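Local coordinates for protein type II restriction enzyme SfiI (PDB 2EZV) that recognises the interrupted double-stranded DNA sequence GGCCN(5)GGCC as a tetramer and cleaves it endonucleolytically, leaving terminal 5'-phosphates, at residues E12-E17 against K192-P197. Residues are numbered along the deposited sequence; the frame is centred on the assembly and turned at random.
Sequences ELESVE and KQRYNP
Glu14 spends its two carboxylate oxygens on two neighbouring residues, Arg194 and Tyr195. Glu14 OE1 takes a salt-bridging hydrogen bond from Arg194 NH1 at 2.8 Å, through its anti lone pair; the N-H···O angle of 148° shows a moderately bent bond, although the oxygen lies almost in the guanidinium plane. Glu14 OE2 accepts from Tyr195 OH at 2.5 Å, met on the syn side and 24° out of the carboxylate plane, while the carboxylate sits at the edge of the phenol ring. CG of Glu14 lies anti to the carbonyl carbon (chi1 -61°), and its extended chain, with that of Arg194, spans the 10.8 Å between Glu14 CA and Arg194 CA. With an alanine here, the Tyr195 hydroxyl would probably lose its acceptor, and Arg233 a carboxylate mate, while Arg194 would keep Asp11. In the second shell, Arg233 pairs with Glu14 OE2 and also donates to Tyr195 OH, and Asp11 salt-bridges Arg194 NH1. This polar tertiary contact, its nearest atom about 14 Å from the bound nucleic acid, joins the N-terminal part of helix 10-41 to the short helix 192-195, which follows strand 176-186; Arg233 immediately precedes strand 234-238, which pairs antiparallel with strand 176-186.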
# COMPACT_ATOMS: atom_id res chain seq x y z
N GLU D 12 -3.24 -28.07 13.58
CA GLU D 12 -3.52 -26.64 13.43
C GLU D 12 -2.38 -25.96 12.69
O GLU D 12 -2.61 -25.05 11.89
CB GLU D 12 -3.74 -26.01 14.81
CG GLU D 12 -4.81 -26.75 15.61
CD GLU D 12 -4.90 -26.29 17.05
OE1 GLU D 12 -3.85 -26.00 17.67
OE2 GLU D 12 -6.02 -26.25 17.57
N LEU D 13 -1.15 -26.41 12.96
CA LEU D 13 0.02 -25.85 12.29
C LEU D 13 -0.05 -26.10 10.79
O LEU D 13 0.19 -25.20 10.00
CB LEU D 13 1.30 -26.47 12.86
CG LEU D 13 2.60 -26.01 12.18
CD1 LEU D 13 2.65 -24.49 12.21
CD2 LEU D 13 3.81 -26.60 12.89
N GLU D 14 -0.39 -27.32 10.39
CA GLU D 14 -0.49 -27.63 8.96
C GLU D 14 -1.60 -26.78 8.35
O GLU D 14 -1.52 -26.34 7.20
CB GLU D 14 -0.83 -29.12 8.75
CG GLU D 14 0.21 -30.10 9.28
CD GLU D 14 0.25 -31.38 8.47
OE1 GLU D 14 0.25 -32.48 9.07
OE2 GLU D 14 0.29 -31.29 7.22
N SER D 15 -2.64 -26.55 9.14
CA SER D 15 -3.77 -25.77 8.70
C SER D 15 -3.37 -24.35 8.31
O SER D 15 -3.85 -23.82 7.31
CB SER D 15 -4.83 -25.72 9.82
OG SER D 15 -5.95 -24.96 9.42
N VAL D 16 -2.48 -23.73 9.09
CA VAL D 16 -2.07 -22.38 8.75
C VAL D 16 -1.18 -22.39 7.52
O VAL D 16 -1.12 -21.39 6.79
CB VAL D 16 -1.30 -21.67 9.91
CG1 VAL D 16 -1.65 -22.29 11.24
CG2 VAL D 16 0.17 -21.69 9.65
N GLU D 17 -0.47 -23.49 7.30
CA GLU D 17 0.39 -23.54 6.12
C GLU D 17 -0.55 -23.68 4.92
O GLU D 17 -0.33 -23.09 3.87
CB GLU D 17 1.37 -24.72 6.19
CG GLU D 17 2.59 -24.42 7.06
CD GLU D 17 3.56 -25.59 7.19
OE1 GLU D 17 4.66 -25.40 7.75
OE2 GLU D 17 3.24 -26.72 6.74
N LYS D 192 8.45 -32.82 11.32
CA LYS D 192 9.38 -33.84 10.86
C LYS D 192 8.89 -35.27 11.09
O LYS D 192 8.87 -36.07 10.15
CB LYS D 192 10.75 -33.66 11.52
CG LYS D 192 11.74 -34.72 11.10
CD LYS D 192 13.17 -34.35 11.43
CE LYS D 192 14.11 -35.48 11.04
NZ LYS D 192 13.88 -35.95 9.64
N GLN D 193 8.48 -35.59 12.31
CA GLN D 193 8.00 -36.93 12.62
C GLN D 193 6.91 -37.40 11.65
O GLN D 193 6.84 -38.58 11.31
CB GLN D 193 7.48 -36.98 14.06
N ARG D 194 6.08 -36.46 11.20
CA ARG D 194 5.00 -36.78 10.27
C ARG D 194 5.43 -36.97 8.81
O ARG D 194 4.90 -37.83 8.12
CB ARG D 194 3.91 -35.69 10.30
CG ARG D 194 3.04 -35.68 11.54
CD ARG D 194 1.86 -34.73 11.35
NE ARG D 194 0.96 -34.75 12.49
CZ ARG D 194 -0.15 -34.02 12.60
NH1 ARG D 194 -0.50 -33.20 11.62
NH2 ARG D 194 -0.90 -34.12 13.68
N TYR D 195 6.38 -36.17 8.34
CA TYR D 195 6.82 -36.25 6.95
C TYR D 195 8.20 -36.86 6.65
O TYR D 195 8.49 -37.18 5.50
CB TYR D 195 6.74 -34.85 6.30
CG TYR D 195 5.33 -34.31 6.14
CD1 TYR D 195 4.71 -33.60 7.17
CD2 TYR D 195 4.61 -34.55 4.97
CE1 TYR D 195 3.39 -33.15 7.03
CE2 TYR D 195 3.31 -34.10 4.83
CZ TYR D 195 2.70 -33.41 5.86
OH TYR D 195 1.40 -33.00 5.70
N ASN D 196 9.05 -37.01 7.67
CA ASN D 196 10.37 -37.61 7.46
C ASN D 196 10.90 -38.28 8.73
O ASN D 196 11.92 -37.85 9.29
CB ASN D 196 11.37 -36.54 6.98
N PRO D 197 10.22 -39.34 9.19
CA PRO D 197 10.63 -40.06 10.39
C PRO D 197 11.85 -40.96 10.14
O PRO D 197 12.73 -41.07 10.99
CB PRO D 197 9.39 -40.86 10.75
CG PRO D 197 8.83 -41.19 9.41
CD PRO D 197 8.97 -39.90 8.65